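DNA ligase (Aquifex aeolicus, PDB 3QWU) probably seals nucleic-acid ends as an ATP-dependent ligase of the nucleotidyltransferase type, and binds adenosine and calcium. Local coordinates at residues A[58-62]-A[257-261]; A[237-241]-A[280-285]; A[17-21]-A[31-36]; A[25-31]-A[101-105]. The contacts are given in a common frame with arbitrary orientation. Residues are numbered along the deposited sequence.

The four contacts illustrate how a ligase core is held together at ranges from a local hairpin to a pairing 195 residues apart. Contacts 3 and 4 share Arg31 and strand 27-32, with centres 12 Å apart: contact 3 zips the N-terminal hairpin, contact 4 lays its face on the loop before helix 106-115. Contacts 1 and 2, with centres 15 Å apart, join the nucleotide-binding region to the C-terminal helices, touch where Arg258 makes a long, weak ion pair with Asp239, and both reach the second subunit. The side chain of Arg59 in contact 1 is about 6 Å from the bound adenosine, that of Asp35 in contact 3 about 12 Å. Asp239 of contact 2 binds calcium.

Contact 1 of 4, residues A[58-62]-A[257-261]; sequences GRIFL and NRILR
A short, weakly bonded strand at 58-60, running into a loop at Phe61 before Leu62, the N-cap of helix 63-70, meets one side of helix 257-261, whose Arg261 N bonds to Asn257 O at 3.1 Å. The closest backbone approach is 5.7 Å, between CA of Phe61 and CA of Arg261.

Apolar contacts centre on Phe61 (chi1 m). Arg261 CG sits over its ring face, 3.9 Å from the centroid, in a CH-pi contact, while Phe61 CE2 lies 3.8 Å from Leu260 CB.

The guanidinium groups of Arg59 (chi1 -149°) and Arg261 (chi1 m, then extended) lie flat on each other, centres 3.5 Å apart and planes at 17°; their NH2 atoms are 3.0 Å apart, a like-charge pair that stacks without bonding. Arg261 is held by hydrogen bonds from NH2 to Asn257 OD1 at 2.9 Å, and from NH1 to Asn236.

One water donates to Phe61 O (2.9 Å) and Arg261 O (2.7 Å).

The strand pairs in parallel with strand 227-231 and, antiparallel, with a strand of the second subunit. The Arg59 side chain, about 6 Å from the adenosine and near pocket residue Lys229, is consistent with the basic pocket of nucleotidyltransferases.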
loop_
_atom_site.group_PDB
_atom_site.type_symbol
_atom_site.label_atom_id
_atom_site.label_comp_id
_atom_site.label_asym_id
_atom_site.label_seq_id
_atom_site.Cartn_x
_atom_site.Cartn_y
_atom_site.Cartn_z
ATOM N N GLY A 58 2.163 -5.032 20.842
ATOM C CA GLY A 58 3.098 -5.209 19.742
ATOM C C GLY A 58 3.075 -6.614 19.137
ATOM O O GLY A 58 2.601 -7.590 19.747
ATOM N N ARG A 59 3.584 -6.684 17.923
ATOM C CA ARG A 59 3.592 -7.854 17.108
ATOM C C ARG A 59 5.041 -8.256 16.961
ATOM O O ARG A 59 5.854 -7.422 16.638
ATOM C CB ARG A 59 3.003 -7.482 15.730
ATOM C CG ARG A 59 2.247 -8.605 14.978
ATOM C CD ARG A 59 1.385 -8.119 13.769
ATOM N NE ARG A 59 -0.090 -8.080 13.979
ATOM C CZ ARG A 59 -0.820 -6.939 14.011
ATOM N NH1 ARG A 59 -2.135 -6.995 14.184
ATOM N NH2 ARG A 59 -0.258 -5.707 13.886
ATOM N N ILE A 60 5.366 -9.518 17.221
ATOM C CA ILE A 60 6.627 -10.080 16.757
ATOM C C ILE A 60 6.389 -10.819 15.447
ATOM O O ILE A 60 5.308 -11.446 15.219
ATOM C CB ILE A 60 7.329 -11.069 17.751
ATOM C CG1 ILE A 60 6.373 -12.096 18.338
ATOM C CG2 ILE A 60 7.989 -10.325 18.847
ATOM C CD1 ILE A 60 7.010 -13.062 19.397
ATOM N N PHE A 61 7.420 -10.789 14.604
ATOM C CA PHE A 61 7.379 -11.390 13.262
ATOM C C PHE A 61 8.167 -12.689 13.229
ATOM O O PHE A 61 7.940 -13.527 12.340
ATOM C CB PHE A 61 7.961 -10.428 12.227
ATOM C CG PHE A 61 7.040 -9.264 11.845
ATOM C CD1 PHE A 61 6.475 -8.422 12.816
ATOM C CD2 PHE A 61 6.810 -8.981 10.492
ATOM C CE1 PHE A 61 5.631 -7.345 12.439
ATOM C CE2 PHE A 61 5.983 -7.915 10.093
ATOM C CZ PHE A 61 5.395 -7.084 11.079
ATOM N N LEU A 62 9.103 -12.856 14.163
ATOM C CA LEU A 62 9.907 -14.095 14.245
ATOM C C LEU A 62 9.512 -14.693 15.552
ATOM O O LEU A 62 9.558 -14.037 16.581
ATOM C CB LEU A 62 11.417 -13.828 14.183
ATOM C CG LEU A 62 11.984 -13.571 12.782
ATOM C CD1 LEU A 62 13.485 -13.202 12.787
ATOM C CD2 LEU A 62 11.766 -14.789 11.895
ATOM N N ASN A 257 3.681 -4.506 5.617
ATOM C CA ASN A 257 3.448 -5.084 6.924
ATOM C C ASN A 257 2.887 -6.483 6.892
ATOM O O ASN A 257 3.448 -7.366 7.502
ATOM C CB ASN A 257 2.538 -4.186 7.747
ATOM C CG ASN A 257 2.729 -4.389 9.197
ATOM O OD1 ASN A 257 2.114 -5.270 9.803
ATOM N ND2 ASN A 257 3.634 -3.592 9.781
ATOM N N ARG A 258 1.776 -6.691 6.198
ATOM C CA ARG A 258 1.206 -8.045 6.157
ATOM C C ARG A 258 2.014 -9.039 5.294
ATOM O O ARG A 258 2.066 -10.225 5.582
ATOM C CB ARG A 258 -0.275 -7.996 5.822
ATOM C CG ARG A 258 -1.160 -7.947 7.114
ATOM C CD ARG A 258 -2.571 -7.529 6.851
ATOM N NE ARG A 258 -3.272 -7.217 8.100
ATOM C CZ ARG A 258 -3.201 -6.062 8.753
ATOM N NH1 ARG A 258 -2.471 -5.040 8.290
ATOM N NH2 ARG A 258 -3.875 -5.935 9.894
ATOM N N ILE A 259 2.709 -8.509 4.291
ATOM C CA ILE A 259 3.598 -9.294 3.468
ATOM C C ILE A 259 4.857 -9.685 4.222
ATOM O O ILE A 259 5.273 -10.840 4.167
ATOM C CB ILE A 259 3.968 -8.535 2.164
ATOM C CG1 ILE A 259 2.707 -8.399 1.309
ATOM C CG2 ILE A 259 5.036 -9.271 1.423
ATOM C CD1 ILE A 259 2.641 -7.138 0.496
ATOM N N LEU A 260 5.474 -8.712 4.902
ATOM C CA LEU A 260 6.582 -9.014 5.792
ATOM C C LEU A 260 6.216 -10.067 6.841
ATOM O O LEU A 260 7.072 -10.816 7.268
ATOM C CB LEU A 260 7.145 -7.747 6.469
ATOM C CG LEU A 260 8.221 -7.025 5.617
ATOM C CD1 LEU A 260 8.695 -5.685 6.188
ATOM C CD2 LEU A 260 9.358 -7.942 5.456
ATOM N N ARG A 261 4.981 -10.099 7.302
ATOM C CA ARG A 261 4.611 -11.159 8.250
ATOM C C ARG A 261 4.718 -12.528 7.581
ATOM O O ARG A 261 5.247 -13.448 8.141
ATOM C CB ARG A 261 3.210 -10.973 8.768
ATOM C CG ARG A 261 3.082 -9.874 9.796
ATOM C CD ARG A 261 1.533 -9.618 10.019
ATOM N NE ARG A 261 1.217 -8.228 10.391
ATOM C CZ ARG A 261 0.007 -7.813 10.667
ATOM N NH1 ARG A 261 -1.039 -8.651 10.641
ATOM N NH2 ARG A 261 -0.154 -6.569 11.021
HETATM O O HOH W 1 5.420 -13.374 10.853
#

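Contact 2 of 4, residues A[237-241]-A[280-285]. With CA (calcium ion), chain D.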
loop_
_atom_site.group_PDB
_atom_site.type_symbol
_atom_site.label_atom_id
_atom_site.label_comp_id
_atom_site.label_asym_id
_atom_site.label_seq_id
_atom_site.Cartn_x
_atom_site.Cartn_y
_atom_site.Cartn_z
ATOM N N LEU A 237 -3.120 -14.113 5.513
ATOM C CA LEU A 237 -3.691 -14.259 4.194
ATOM C C LEU A 237 -5.185 -13.798 4.116
ATOM O O LEU A 237 -5.549 -13.002 3.266
ATOM C CB LEU A 237 -3.540 -15.694 3.720
ATOM C CG LEU A 237 -2.118 -16.074 3.366
ATOM C CD1 LEU A 237 -2.007 -17.597 3.242
ATOM C CD2 LEU A 237 -1.665 -15.341 2.110
ATOM N N MET A 238 -6.011 -14.319 5.016
ATOM C CA MET A 238 -7.436 -14.051 5.036
ATOM C C MET A 238 -7.679 -12.536 5.238
ATOM O O MET A 238 -8.611 -11.991 4.692
ATOM C CB MET A 238 -8.103 -14.791 6.203
ATOM C CG MET A 238 -8.874 -16.024 5.940
ATOM S SD MET A 238 -9.916 -16.149 4.420
ATOM C CE MET A 238 -8.664 -16.880 3.307
ATOM N N ASP A 239 -6.865 -11.880 6.050
ATOM C CA ASP A 239 -7.003 -10.427 6.165
ATOM C C ASP A 239 -6.808 -9.765 4.825
ATOM O O ASP A 239 -7.590 -8.878 4.491
ATOM C CB ASP A 239 -6.066 -9.792 7.173
ATOM C CG ASP A 239 -6.467 -10.102 8.597
ATOM O OD1 ASP A 239 -7.612 -10.534 8.843
ATOM O OD2 ASP A 239 -5.618 -9.913 9.469
ATOM N N ILE A 240 -5.813 -10.202 4.042
ATOM C CA ILE A 240 -5.572 -9.527 2.789
ATOM C C ILE A 240 -6.804 -9.719 1.925
ATOM O O ILE A 240 -7.369 -8.763 1.429
ATOM C CB ILE A 240 -4.281 -10.003 2.113
ATOM C CG1 ILE A 240 -3.105 -9.698 3.009
ATOM C CG2 ILE A 240 -4.119 -9.288 0.808
ATOM C CD1 ILE A 240 -1.777 -10.121 2.467
ATOM N N LYS A 241 -7.279 -10.953 1.841
ATOM C CA LYS A 241 -8.451 -11.278 1.008
ATOM C C LYS A 241 -9.734 -10.591 1.395
ATOM O O LYS A 241 -10.438 -10.054 0.526
ATOM C CB LYS A 241 -8.703 -12.783 1.018
ATOM C CG LYS A 241 -10.070 -13.252 0.463
ATOM C CD LYS A 241 -9.990 -13.992 -0.853
ATOM C CE LYS A 241 -11.361 -14.503 -1.335
ATOM N NZ LYS A 241 -11.270 -15.971 -1.798
ATOM N N GLU A 280 -0.970 -18.856 -2.674
ATOM C CA GLU A 280 -1.922 -18.366 -1.701
ATOM C C GLU A 280 -1.852 -16.848 -1.554
ATOM O O GLU A 280 -2.903 -16.172 -1.575
ATOM C CB GLU A 280 -1.765 -19.117 -0.378
ATOM C CG GLU A 280 -2.339 -20.551 -0.434
ATOM C CD GLU A 280 -1.651 -21.557 0.548
ATOM O OE1 GLU A 280 -1.212 -21.101 1.622
ATOM O OE2 GLU A 280 -1.556 -22.810 0.246
ATOM N N LEU A 281 -0.652 -16.267 -1.485
ATOM C CA LEU A 281 -0.594 -14.796 -1.403
ATOM C C LEU A 281 -1.260 -14.108 -2.657
ATOM O O LEU A 281 -1.991 -13.151 -2.513
ATOM C CB LEU A 281 0.830 -14.277 -1.076
ATOM C CG LEU A 281 0.946 -12.726 -1.110
ATOM C CD1 LEU A 281 0.034 -12.012 -0.096
ATOM C CD2 LEU A 281 2.409 -12.255 -0.974
ATOM N N GLY A 282 -1.011 -14.638 -3.857
ATOM C CA GLY A 282 -1.618 -14.198 -5.097
ATOM C C GLY A 282 -3.139 -14.284 -5.067
ATOM O O GLY A 282 -3.854 -13.352 -5.458
ATOM N N ARG A 283 -3.646 -15.417 -4.594
ATOM C CA ARG A 283 -5.097 -15.607 -4.444
ATOM C C ARG A 283 -5.691 -14.690 -3.464
ATOM O O ARG A 283 -6.771 -14.234 -3.640
ATOM C CB ARG A 283 -5.417 -17.046 -4.033
ATOM C CG ARG A 283 -5.306 -17.975 -5.208
ATOM C CD ARG A 283 -5.741 -19.376 -4.850
ATOM N NE ARG A 283 -5.787 -20.185 -6.063
ATOM C CZ ARG A 283 -6.751 -20.131 -6.985
ATOM N NH1 ARG A 283 -7.814 -19.307 -6.860
ATOM N NH2 ARG A 283 -6.644 -20.916 -8.062
ATOM N N ALA A 284 -5.016 -14.433 -2.379
ATOM C CA ALA A 284 -5.549 -13.516 -1.443
ATOM C C ALA A 284 -5.824 -12.162 -2.133
ATOM O O ALA A 284 -6.909 -11.648 -1.988
ATOM C CB ALA A 284 -4.631 -13.384 -0.286
ATOM N N PHE A 285 -4.880 -11.591 -2.885
ATOM C CA PHE A 285 -5.137 -10.314 -3.542
ATOM C C PHE A 285 -6.064 -10.474 -4.725
ATOM O O PHE A 285 -7.000 -9.715 -4.912
ATOM C CB PHE A 285 -3.872 -9.692 -4.083
ATOM C CG PHE A 285 -2.972 -9.088 -3.035
ATOM C CD1 PHE A 285 -3.303 -7.886 -2.417
ATOM C CD2 PHE A 285 -1.787 -9.666 -2.720
ATOM C CE1 PHE A 285 -2.481 -7.319 -1.493
ATOM C CE2 PHE A 285 -0.989 -9.097 -1.757
ATOM C CZ PHE A 285 -1.339 -7.905 -1.175
HETATM CA CA CA D . -8.473 -12.362 10.383
HETATM O O HOH W 2 -6.633 -11.390 11.218
HETATM O O HOH W 3 -8.990 -10.226 11.213
#
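This is an apolar helix-helix contact between the helix that follows the last strand of the nucleotide-binding region and the long helix 276-299 of the C-terminal part. The segments 237-241 and 280-285 run in the same general direction, their axes 27° apart and coming within 8.2 Å. Ala284 sits where the backbones come nearest: its CA is 4.4 Å from that of Lys241, its CB is 3.7 Å from Leu237 O and 4.2 Å from Ile240 CB, and its carbonyl O receives a CA-H...O contact from Lys241 CA at 3.4 Å. On one flank Leu237 CD2 packs 3.7 Å from Leu281 CA, and Leu237 CD1 is 3.9 Å from Glu280 CB. Ile240 reaches further in, with CD1 3.7 Å from Leu281 CD1 and CG2 over the face of the Phe285 ring, 3.6 Å from its centroid in a CH-pi contact. Phe285 in turn meets Phe285 of the second subunit, so the interface between these helices leads directly into the dimer. Asp239 points away from helix 276-299, and its OD1 binds calcium at 2.5 Å, alongside Asp82, Glu143 and two waters. One helix thus serves two purposes: its Leu237 and Ile240 side lies against the dimer-forming helix, while Asp239 completes the carboxylate calcium site that lies beside the KxDG motif of nucleotidyltransferases, to which Asp82 belongs.

Contact 3 of 4, residues A[17-21]-A[31-36]; sequences KKVRS and RFNDDY
Both segments are largely extended and run antiparallel as the open end of a beta hairpin. Lys17 leaves helix 7-15 with a left-handed backbone (phi/psi 63/35), after which residues 19-21 form a strand facing 31-32. Arg20 and Arg31 are a hydrogen-bonded pair: Arg20 N donates to Arg31 O at 3.0 Å, and Arg31 N to Arg20 O at 2.8 Å. Val19 and Phe32 make the next, non-hydrogen-bonded pair, CA atoms 4.4 Å apart. One more backbone hydrogen bond, Asn33 N to Lys18 O at 2.6 Å, lies beyond the ladder as the chain turns away.

Val19 (chi1 t) and Phe32 (chi1 m) share one face, with Val19 CG2 over the phenyl ring, 3.3 Å from CE2. Arg20 (chi1 -25°) and Arg31 (chi1 and chi2 both t) occupy the other. There Asn33 (chi1 t) places CB over the Arg20 guanidinium, and its OD1 accepts from Arg31 NH2 at 3.1 Å; Arg31 also forms a salt bridge with Glu22. The alkyl part of Lys18 runs beside Tyr36, CG to CD2 3.7 Å.

Beyond the hairpin, Tyr36 rests on Leu9, Glu12 and Ala13 of helix 7-15; backbone bonds join Val19 to Ala13 and Phe32 to Gly42 and Thr43, leading into strand 44-45.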
loop_
_atom_site.group_PDB
_atom_site.type_symbol
_atom_site.label_atom_id
_atom_site.label_comp_id
_atom_site.label_asym_id
_atom_site.label_seq_id
_atom_site.Cartn_x
_atom_site.Cartn_y
_atom_site.Cartn_z
ATOM N N LYS A 17 -8.439 18.408 19.402
ATOM C CA LYS A 17 -9.404 17.407 18.851
ATOM C C LYS A 17 -8.984 15.907 18.938
ATOM O O LYS A 17 -9.296 15.087 18.063
ATOM C CB LYS A 17 -9.872 17.815 17.436
ATOM C CG LYS A 17 -11.117 18.692 17.512
ATOM C CD LYS A 17 -11.408 19.450 16.239
ATOM C CE LYS A 17 -12.525 20.476 16.477
ATOM N NZ LYS A 17 -12.378 21.633 15.555
ATOM N N LYS A 18 -8.296 15.579 20.029
ATOM C CA LYS A 18 -7.986 14.199 20.399
ATOM C C LYS A 18 -9.085 13.629 21.318
ATOM O O LYS A 18 -9.329 12.417 21.312
ATOM C CB LYS A 18 -6.622 14.110 21.114
ATOM C CG LYS A 18 -5.414 14.605 20.322
ATOM C CD LYS A 18 -5.460 14.200 18.853
ATOM C CE LYS A 18 -4.074 14.205 18.208
ATOM N NZ LYS A 18 -4.108 14.677 16.785
ATOM N N VAL A 19 -9.733 14.496 22.103
ATOM C CA VAL A 19 -10.866 14.099 22.935
ATOM C C VAL A 19 -12.152 14.781 22.441
ATOM O O VAL A 19 -12.091 15.893 21.915
ATOM C CB VAL A 19 -10.597 14.420 24.439
ATOM C CG1 VAL A 19 -11.903 14.591 25.231
ATOM C CG2 VAL A 19 -9.736 13.338 25.052
ATOM N N ARG A 20 -13.291 14.093 22.587
ATOM C CA ARG A 20 -14.622 14.608 22.234
ATOM C C ARG A 20 -15.656 14.122 23.257
ATOM O O ARG A 20 -15.585 12.994 23.746
ATOM C CB ARG A 20 -15.096 14.146 20.841
ATOM C CG ARG A 20 -14.012 13.795 19.851
ATOM C CD ARG A 20 -14.347 14.188 18.423
ATOM N NE ARG A 20 -13.110 14.549 17.724
ATOM C CZ ARG A 20 -12.521 13.851 16.745
ATOM N NH1 ARG A 20 -13.056 12.724 16.276
ATOM N NH2 ARG A 20 -11.385 14.301 16.208
ATOM N N SER A 21 -16.635 14.966 23.557
ATOM C CA SER A 21 -17.730 14.568 24.422
ATOM C C SER A 21 -18.721 13.809 23.585
ATOM O O SER A 21 -18.985 14.169 22.446
ATOM C CB SER A 21 -18.391 15.770 25.089
ATOM O OG SER A 21 -18.457 16.842 24.190
ATOM N N ARG A 31 -14.316 11.179 25.381
ATOM C CA ARG A 31 -13.757 10.013 24.691
ATOM C C ARG A 31 -12.473 10.349 23.967
ATOM O O ARG A 31 -12.438 11.269 23.154
ATOM C CB ARG A 31 -14.757 9.507 23.660
ATOM C CG ARG A 31 -14.292 8.288 22.881
ATOM C CD ARG A 31 -15.348 7.831 21.913
ATOM N NE ARG A 31 -15.442 8.692 20.731
ATOM C CZ ARG A 31 -14.686 8.594 19.629
ATOM N NH1 ARG A 31 -13.730 7.697 19.522
ATOM N NH2 ARG A 31 -14.894 9.413 18.623
ATOM N N PHE A 32 -11.420 9.593 24.251
ATOM C CA PHE A 32 -10.137 9.768 23.557
ATOM C C PHE A 32 -10.186 9.149 22.169
ATOM O O PHE A 32 -10.196 7.922 22.016
ATOM C CB PHE A 32 -8.974 9.190 24.379
ATOM C CG PHE A 32 -8.409 10.173 25.356
ATOM C CD1 PHE A 32 -8.926 10.281 26.628
ATOM C CD2 PHE A 32 -7.395 11.035 24.975
ATOM C CE1 PHE A 32 -8.397 11.221 27.526
ATOM C CE2 PHE A 32 -6.869 12.002 25.852
ATOM C CZ PHE A 32 -7.357 12.094 27.124
ATOM N N ASN A 33 -10.227 10.003 21.155
ATOM C CA ASN A 33 -10.390 9.549 19.781
ATOM C C ASN A 33 -9.084 9.014 19.211
ATOM O O ASN A 33 -9.090 8.135 18.366
ATOM C CB ASN A 33 -10.904 10.693 18.911
ATOM C CG ASN A 33 -11.167 10.260 17.492
ATOM O OD1 ASN A 33 -12.156 9.590 17.221
ATOM N ND2 ASN A 33 -10.271 10.636 16.572
ATOM N N ASP A 34 -7.972 9.576 19.679
ATOM C CA ASP A 34 -6.629 9.103 19.341
ATOM C C ASP A 34 -5.785 9.022 20.588
ATOM O O ASP A 34 -6.159 9.566 21.635
ATOM C CB ASP A 34 -5.928 10.098 18.395
ATOM C CG ASP A 34 -6.236 9.843 16.929
ATOM O OD1 ASP A 34 -6.429 8.663 16.521
ATOM O OD2 ASP A 34 -6.282 10.850 16.180
ATOM N N ASP A 35 -4.627 8.380 20.451
ATOM C CA ASP A 35 -3.570 8.473 21.445
ATOM C C ASP A 35 -3.227 9.930 21.638
ATOM O O ASP A 35 -3.236 10.722 20.696
ATOM C CB ASP A 35 -2.318 7.732 20.999
ATOM C CG ASP A 35 -2.518 6.237 20.897
ATOM O OD1 ASP A 35 -3.387 5.686 21.594
ATOM O OD2 ASP A 35 -1.808 5.600 20.095
ATOM N N TYR A 36 -2.957 10.295 22.879
ATOM C CA TYR A 36 -2.490 11.636 23.197
ATOM C C TYR A 36 -1.647 11.588 24.477
ATOM O O TYR A 36 -2.151 11.223 25.555
ATOM C CB TYR A 36 -3.678 12.603 23.342
ATOM C CG TYR A 36 -3.277 14.073 23.491
ATOM C CD1 TYR A 36 -3.721 14.829 24.573
ATOM C CD2 TYR A 36 -2.444 14.703 22.541
ATOM C CE1 TYR A 36 -3.355 16.170 24.714
ATOM C CE2 TYR A 36 -2.074 16.044 22.678
ATOM C CZ TYR A 36 -2.527 16.772 23.768
ATOM O OH TYR A 36 -2.176 18.104 23.923
#

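Contact 4 of 4, residues A[25-31]-A[101-105]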
loop_
_atom_site.group_PDB
_atom_site.type_symbol
_atom_site.label_atom_id
_atom_site.label_comp_id
_atom_site.label_asym_id
_atom_site.label_seq_id
_atom_site.Cartn_x
_atom_site.Cartn_y
_atom_site.Cartn_z
ATOM N N PHE A 25 -26.949 6.410 25.730
ATOM C CA PHE A 25 -27.631 5.655 26.771
ATOM C C PHE A 25 -27.864 6.445 28.043
ATOM O O PHE A 25 -27.965 5.855 29.118
ATOM C CB PHE A 25 -26.885 4.358 27.084
ATOM C CG PHE A 25 -27.000 3.344 25.999
ATOM C CD1 PHE A 25 -26.154 3.380 24.903
ATOM C CD2 PHE A 25 -27.975 2.358 26.061
ATOM C CE1 PHE A 25 -26.279 2.447 23.901
ATOM C CE2 PHE A 25 -28.103 1.434 25.073
ATOM C CZ PHE A 25 -27.255 1.470 23.984
ATOM N N GLY A 26 -27.977 7.767 27.915
ATOM C CA GLY A 26 -28.199 8.641 29.069
ATOM C C GLY A 26 -26.926 9.108 29.752
ATOM O O GLY A 26 -26.975 9.787 30.765
ATOM N N LEU A 27 -25.781 8.752 29.199
ATOM C CA LEU A 27 -24.513 9.058 29.827
ATOM C C LEU A 27 -23.836 10.074 28.959
ATOM O O LEU A 27 -23.845 9.953 27.729
ATOM C CB LEU A 27 -23.599 7.823 29.925
ATOM C CG LEU A 27 -23.961 6.621 30.804
ATOM C CD1 LEU A 27 -25.181 5.870 30.265
ATOM C CD2 LEU A 27 -22.754 5.666 30.890
ATOM N N GLU A 28 -23.218 11.049 29.613
ATOM C CA GLU A 28 -22.438 12.086 28.949
ATOM C C GLU A 28 -21.002 11.838 29.357
ATOM O O GLU A 28 -20.741 11.678 30.550
ATOM C CB GLU A 28 -22.904 13.455 29.416
ATOM C CG GLU A 28 -22.786 14.505 28.331
ATOM C CD GLU A 28 -23.474 15.833 28.720
ATOM O OE1 GLU A 28 -24.318 15.857 29.652
ATOM O OE2 GLU A 28 -23.152 16.849 28.077
ATOM N N TYR A 29 -20.088 11.762 28.387
ATOM C CA TYR A 29 -18.708 11.371 28.692
ATOM C C TYR A 29 -17.718 12.001 27.730
ATOM O O TYR A 29 -18.111 12.562 26.711
ATOM C CB TYR A 29 -18.541 9.823 28.755
ATOM C CG TYR A 29 -18.764 9.041 27.460
ATOM C CD1 TYR A 29 -17.719 8.363 26.824
ATOM C CD2 TYR A 29 -20.022 8.941 26.894
ATOM C CE1 TYR A 29 -17.942 7.609 25.643
ATOM C CE2 TYR A 29 -20.256 8.203 25.714
ATOM C CZ TYR A 29 -19.220 7.542 25.092
ATOM O OH TYR A 29 -19.498 6.855 23.920
ATOM N N LEU A 30 -16.438 11.948 28.089
ATOM C CA LEU A 30 -15.355 12.395 27.209
ATOM C C LEU A 30 -14.646 11.164 26.673
ATOM O O LEU A 30 -14.429 10.204 27.421
ATOM C CB LEU A 30 -14.394 13.290 27.971
ATOM C CG LEU A 30 -15.006 14.626 28.451
ATOM C CD1 LEU A 30 -15.903 14.475 29.739
ATOM C CD2 LEU A 30 -13.925 15.635 28.679
ATOM N N ARG A 31 -14.316 11.179 25.381
ATOM C CA ARG A 31 -13.757 10.013 24.691
ATOM C C ARG A 31 -12.473 10.349 23.967
ATOM O O ARG A 31 -12.438 11.269 23.154
ATOM C CB ARG A 31 -14.757 9.507 23.660
ATOM C CG ARG A 31 -14.292 8.288 22.881
ATOM C CD ARG A 31 -15.348 7.831 21.913
ATOM N NE ARG A 31 -15.442 8.692 20.731
ATOM C CZ ARG A 31 -14.686 8.594 19.629
ATOM N NH1 ARG A 31 -13.730 7.697 19.522
ATOM N NH2 ARG A 31 -14.894 9.413 18.623
ATOM N N GLY A 101 -12.659 2.084 20.271
ATOM C CA GLY A 101 -12.618 3.521 20.076
ATOM C C GLY A 101 -13.171 4.302 21.247
ATOM O O GLY A 101 -12.947 5.503 21.350
ATOM N N GLY A 102 -13.912 3.628 22.123
ATOM C CA GLY A 102 -14.467 4.270 23.294
ATOM C C GLY A 102 -15.906 4.708 23.145
ATOM O O GLY A 102 -16.396 5.453 23.977
ATOM N N PHE A 103 -16.597 4.259 22.099
ATOM C CA PHE A 103 -18.025 4.481 22.031
ATOM C C PHE A 103 -18.760 3.427 22.867
ATOM O O PHE A 103 -18.301 2.281 23.024
ATOM C CB PHE A 103 -18.530 4.383 20.613
ATOM C CG PHE A 103 -17.945 5.393 19.674
ATOM C CD1 PHE A 103 -18.497 6.665 19.571
ATOM C CD2 PHE A 103 -16.868 5.051 18.853
ATOM C CE1 PHE A 103 -17.998 7.589 18.688
ATOM C CE2 PHE A 103 -16.342 5.994 17.954
ATOM C CZ PHE A 103 -16.926 7.268 17.881
ATOM N N ILE A 104 -19.927 3.800 23.376
ATOM C CA ILE A 104 -20.818 2.806 23.963
ATOM C C ILE A 104 -21.480 2.107 22.803
ATOM O O ILE A 104 -22.233 2.718 22.053
ATOM C CB ILE A 104 -21.873 3.417 24.914
ATOM C CG1 ILE A 104 -21.167 4.156 26.052
ATOM C CG2 ILE A 104 -22.758 2.319 25.516
ATOM C CD1 ILE A 104 -22.109 4.776 27.019
ATOM N N CYS A 105 -21.168 0.816 22.675
ATOM C CA CYS A 105 -21.634 -0.003 21.554
ATOM C C CYS A 105 -23.066 -0.403 21.803
ATOM O O CYS A 105 -23.346 -1.126 22.763
ATOM C CB CYS A 105 -20.813 -1.268 21.423
ATOM S SG CYS A 105 -21.434 -2.250 20.015
#
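Ile104 forms the apolar centre, its side chain directed into the face of the hairpin strand. Its CG2 lies 3.6 Å from Phe25 CD1, its CD1 4.0 Å from Leu27 CD2, and its CG1 4.0 Å from Tyr29 CZ, while Leu98 of strand 94-98 backs it. Phe25, next to Gly26 in the hairpin turn, and Leu27 both also rest on Tyr96. The contact thus wedges the loop between strand 94-98 and helix 106-115 against strand 27-32, joining the N-terminal hairpin sheet to the sheet carrying the adenosine-binding residue Asn85; Cys105 is the N-cap of helix 106-115. The Tyr29 hydroxyl accepts a hydrogen bond from Ile104 N at 3.1 Å and gives a weak one, 3.4 Å from OH, to Gly102 O. Gly102, with phi/psi 98/12, passes close under Arg31, where a CB would clash with Arg31 CG. Arg31 lays its guanidinium over the face of Phe103, CZ 3.7 Å from the ring centroid in a cation-pi stack with planes at 26°, and its CD adds a CH-pi contact at 4.1 Å from that centroid. At the polar edge Arg31 NH1 donates to Gly101 O at 3.0 Å, and Arg31 NE forms a salt bridge with Glu22.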